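Local atomic coordinates of nitrate transport protein (Xanthomonas axonopodis pv. citri, PDB entry 3KSX), a protein that probably binds alkanesulfonates in the periplasm and delivers them to an ABC-type importer, here holding the sulfonate buffer MOPS in its cleft. Residues A[83-95]-A[135-147]. Sequence-based numbering, arbitrary orientation.
Sequences GGAGDIPPLFAQA and AFQKGSSAHNLLL. With MPO (3[N-morpholino]propane sulfonic acid), chain B.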
# COMPACT_ATOMS: atom_id res chain seq x y z
N GLY A 83 -7.09 9.24 -1.13
CA GLY A 83 -6.97 7.77 -1.01
C GLY A 83 -5.61 7.36 -0.47
O GLY A 83 -4.66 8.16 -0.52
N GLY A 84 -5.54 6.14 0.09
CA GLY A 84 -4.28 5.63 0.65
C GLY A 84 -3.58 4.66 -0.24
O GLY A 84 -4.21 3.72 -0.79
N ALA A 85 -2.28 4.78 -0.33
CA ALA A 85 -1.54 3.83 -1.17
C ALA A 85 -0.14 3.69 -0.64
O ALA A 85 0.29 4.49 0.22
CB ALA A 85 -1.48 4.36 -2.56
N GLY A 86 0.60 2.74 -1.22
CA GLY A 86 2.06 2.52 -1.02
C GLY A 86 2.94 3.70 -1.45
O GLY A 86 2.46 4.68 -1.97
N ASP A 87 4.24 3.57 -1.32
CA ASP A 87 5.13 4.67 -1.64
C ASP A 87 5.30 4.77 -3.19
O ASP A 87 5.45 5.86 -3.78
CB ASP A 87 6.46 4.47 -0.95
CG ASP A 87 7.20 3.22 -1.32
OD1 ASP A 87 6.65 2.13 -1.61
OD2 ASP A 87 8.47 3.28 -1.22
N ILE A 88 5.21 3.63 -3.87
CA ILE A 88 5.42 3.58 -5.35
C ILE A 88 4.30 4.07 -6.26
O ILE A 88 4.61 4.74 -7.31
CB ILE A 88 5.93 2.15 -5.83
CG1 ILE A 88 7.09 1.65 -4.93
CG2 ILE A 88 6.24 2.11 -7.37
CD1 ILE A 88 8.29 2.67 -4.83
N PRO A 89 3.02 3.78 -5.90
CA PRO A 89 1.94 4.22 -6.82
C PRO A 89 1.98 5.73 -7.20
O PRO A 89 1.91 6.06 -8.41
CB PRO A 89 0.67 3.83 -6.12
CG PRO A 89 1.09 2.47 -5.36
CD PRO A 89 2.50 2.87 -4.86
N PRO A 90 2.17 6.63 -6.21
CA PRO A 90 2.20 8.02 -6.58
C PRO A 90 3.36 8.41 -7.47
O PRO A 90 3.23 9.36 -8.24
CB PRO A 90 2.24 8.79 -5.26
CG PRO A 90 2.57 7.77 -4.19
CD PRO A 90 2.18 6.41 -4.75
N LEU A 91 4.50 7.71 -7.37
CA LEU A 91 5.65 7.97 -8.21
C LEU A 91 5.26 7.63 -9.65
O LEU A 91 5.53 8.36 -10.62
CB LEU A 91 6.84 7.13 -7.72
CG LEU A 91 7.45 7.60 -6.39
CD1 LEU A 91 8.57 6.62 -5.91
CD2 LEU A 91 7.90 9.03 -6.49
N PHE A 92 4.61 6.49 -9.81
CA PHE A 92 4.18 6.14 -11.17
C PHE A 92 3.14 7.10 -11.66
O PHE A 92 3.17 7.43 -12.79
CB PHE A 92 3.64 4.69 -11.24
CG PHE A 92 4.71 3.66 -11.48
CD1 PHE A 92 5.72 3.45 -10.52
CD2 PHE A 92 4.72 2.86 -12.63
CE1 PHE A 92 6.74 2.50 -10.76
CE2 PHE A 92 5.76 1.88 -12.83
CZ PHE A 92 6.75 1.72 -11.91
N ALA A 93 2.18 7.52 -10.83
CA ALA A 93 1.19 8.54 -11.24
C ALA A 93 1.78 9.90 -11.62
O ALA A 93 1.43 10.42 -12.68
CB ALA A 93 0.13 8.70 -10.15
N GLN A 94 2.70 10.46 -10.80
CA GLN A 94 3.49 11.67 -11.14
C GLN A 94 4.24 11.51 -12.44
O GLN A 94 4.20 12.42 -13.32
CB GLN A 94 4.49 11.92 -10.02
CG GLN A 94 3.88 12.53 -8.75
CD GLN A 94 4.93 12.94 -7.73
OE1 GLN A 94 5.42 12.13 -6.99
NE2 GLN A 94 5.30 14.26 -7.73
N ALA A 95 4.95 10.40 -12.63
CA ALA A 95 5.64 10.14 -13.90
C ALA A 95 4.74 10.21 -15.13
O ALA A 95 5.21 10.57 -16.24
CB ALA A 95 6.36 8.83 -13.85
N ALA A 135 5.20 -12.76 -10.14
CA ALA A 135 3.94 -11.99 -10.18
C ALA A 135 4.03 -10.83 -9.18
O ALA A 135 4.50 -11.00 -8.03
CB ALA A 135 2.79 -12.90 -9.69
N PHE A 136 3.56 -9.66 -9.59
CA PHE A 136 3.37 -8.52 -8.62
C PHE A 136 2.57 -7.45 -9.30
O PHE A 136 2.51 -7.40 -10.53
CB PHE A 136 4.70 -7.87 -8.10
CG PHE A 136 5.67 -7.44 -9.21
CD1 PHE A 136 5.76 -6.06 -9.59
CD2 PHE A 136 6.49 -8.36 -9.87
CE1 PHE A 136 6.65 -5.65 -10.56
CE2 PHE A 136 7.42 -7.95 -10.88
CZ PHE A 136 7.44 -6.58 -11.23
N GLN A 137 2.01 -6.55 -8.50
CA GLN A 137 1.33 -5.40 -9.10
C GLN A 137 2.35 -4.36 -9.53
O GLN A 137 3.10 -3.84 -8.71
CB GLN A 137 0.36 -4.85 -8.05
CG GLN A 137 -0.24 -3.50 -8.42
CD GLN A 137 -1.31 -3.61 -9.49
OE1 GLN A 137 -2.20 -4.43 -9.42
NE2 GLN A 137 -1.25 -2.69 -10.46
N LYS A 138 2.37 -4.05 -10.81
CA LYS A 138 3.30 -3.04 -11.36
C LYS A 138 3.08 -1.70 -10.64
O LYS A 138 1.93 -1.25 -10.52
CB LYS A 138 3.02 -2.86 -12.86
CG LYS A 138 4.04 -1.91 -13.47
CD LYS A 138 3.63 -1.53 -14.88
CE LYS A 138 4.88 -1.48 -15.71
NZ LYS A 138 4.60 -1.17 -17.15
N GLY A 139 4.16 -1.04 -10.23
CA GLY A 139 4.04 0.30 -9.67
C GLY A 139 3.49 0.23 -8.24
O GLY A 139 3.13 1.25 -7.68
N SER A 140 3.45 -0.97 -7.63
CA SER A 140 3.01 -1.11 -6.19
C SER A 140 4.21 -1.16 -5.24
O SER A 140 5.36 -1.25 -5.64
CB SER A 140 2.19 -2.41 -5.98
OG SER A 140 3.05 -3.56 -5.98
N SER A 141 3.97 -1.00 -3.93
CA SER A 141 5.07 -1.26 -2.98
C SER A 141 5.86 -2.56 -3.16
O SER A 141 7.05 -2.59 -2.87
CB SER A 141 4.55 -1.23 -1.51
OG SER A 141 3.61 -2.32 -1.28
N ALA A 142 5.25 -3.61 -3.72
CA ALA A 142 5.91 -4.93 -3.98
C ALA A 142 6.89 -4.83 -5.11
O ALA A 142 7.90 -5.49 -5.10
CB ALA A 142 4.82 -6.02 -4.27
N HIS A 143 6.65 -3.91 -6.05
CA HIS A 143 7.61 -3.65 -7.15
C HIS A 143 8.91 -3.10 -6.55
O HIS A 143 9.97 -3.61 -6.87
CB HIS A 143 7.01 -2.61 -8.09
CG HIS A 143 7.58 -2.59 -9.46
ND1 HIS A 143 6.94 -1.97 -10.50
CD2 HIS A 143 8.75 -3.05 -9.95
CE1 HIS A 143 7.69 -2.05 -11.60
NE2 HIS A 143 8.80 -2.69 -11.29
N ASN A 144 8.81 -2.13 -5.65
CA ASN A 144 10.01 -1.63 -4.94
C ASN A 144 10.67 -2.69 -3.99
O ASN A 144 11.92 -2.84 -3.93
CB ASN A 144 9.71 -0.33 -4.15
CG ASN A 144 10.92 0.17 -3.39
OD1 ASN A 144 11.94 0.51 -4.01
ND2 ASN A 144 10.83 0.22 -2.05
N LEU A 145 9.85 -3.45 -3.23
CA LEU A 145 10.39 -4.56 -2.42
C LEU A 145 11.22 -5.53 -3.29
O LEU A 145 12.37 -5.88 -2.93
CB LEU A 145 9.28 -5.37 -1.75
CG LEU A 145 9.80 -6.64 -1.06
CD1 LEU A 145 10.28 -6.13 0.29
CD2 LEU A 145 8.70 -7.67 -0.87
N LEU A 146 10.66 -5.94 -4.43
CA LEU A 146 11.36 -6.84 -5.32
C LEU A 146 12.66 -6.26 -5.86
O LEU A 146 13.69 -6.92 -5.81
CB LEU A 146 10.42 -7.28 -6.46
CG LEU A 146 10.78 -8.42 -7.36
CD1 LEU A 146 11.19 -9.68 -6.61
CD2 LEU A 146 9.56 -8.68 -8.29
N LEU A 147 12.63 -5.09 -6.50
CA LEU A 147 13.84 -4.36 -6.80
C LEU A 147 14.93 -4.35 -5.74
O LEU A 147 16.10 -4.70 -6.05
CB LEU A 147 13.46 -2.92 -7.24
CG LEU A 147 14.61 -2.00 -7.54
CD1 LEU A 147 15.34 -2.53 -8.78
CD2 LEU A 147 14.10 -0.58 -7.81
S1 MPO B . 0.19 -0.42 -3.01
O1 MPO B . -0.74 0.64 -2.60
O2 MPO B . -0.34 -0.98 -4.28
O4 MPO B . 0.89 -2.62 4.74
N1 MPO B . 0.68 -2.03 1.91
C1 MPO B . 0.04 -1.65 -1.82
O3 MPO B . 1.64 -0.10 -3.17
C2 MPO B . 0.47 -1.07 -0.46
C3 MPO B . 0.24 -2.24 0.53
C4 MPO B . 1.48 -3.14 2.40
C5 MPO B . 1.98 -2.87 3.83
C6 MPO B . -0.16 -1.78 4.21
C7 MPO B . -0.53 -2.12 2.75
O HOH W 1 7.95 -0.10 -0.92
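F92 and G139 form the tight part of this contact: G139 CA sits over the centre of the phenyl ring, 3.5 Å from its centroid and 8° off the ring normal. No side chain intervenes, and the glycine's positive phi fits the type II turn Q137–S140. Its N-H runs almost straight, in the imidazole plane, to H143 ND1, 2.9 Å away; the H143 ring in turn meets F92 obliquely, planes 43° apart. One turn earlier in the helix, I88 packs against the same turn. Its CG2, anti to the backbone N, lies 3.2 Å from G139 O, while CG1 reaches 3.4 Å from N144 CB. CG and CD of the P89 ring lie against the same carbonyl oxygen, and P89 N has no hydrogen to offer it. The two segments come from the two lobes of a periplasmic binding protein, each carrying the end of a strand from a different five-stranded sheet and the first turns of the helix beyond it, and they meet at the sulfonate site of the cleft. The axes of segments 88-95 and 141-147 lie 103° apart. S141 N donates to MPO O3 (2.6 Å) and G86 N to MPO O1 (2.8 Å), so backbone N-H groups from both segments grip one sulfonate; G68 N and Q36 NE2 also bond to the ligand. S140 OG caps its helix by accepting from A142 N and donates to Q137 O, whereas S141 OG bonds to E113. The D87 side is looser: OD1 stays 4.0 Å from S141 CB, and a water accepts from N144 ND2 and lies within hydrogen-bonding reach of D87 OD1 and, at longer range, S141 O. On the solvent side, K138 brushes F92 with its CG and makes a cation-pi contact with Y164.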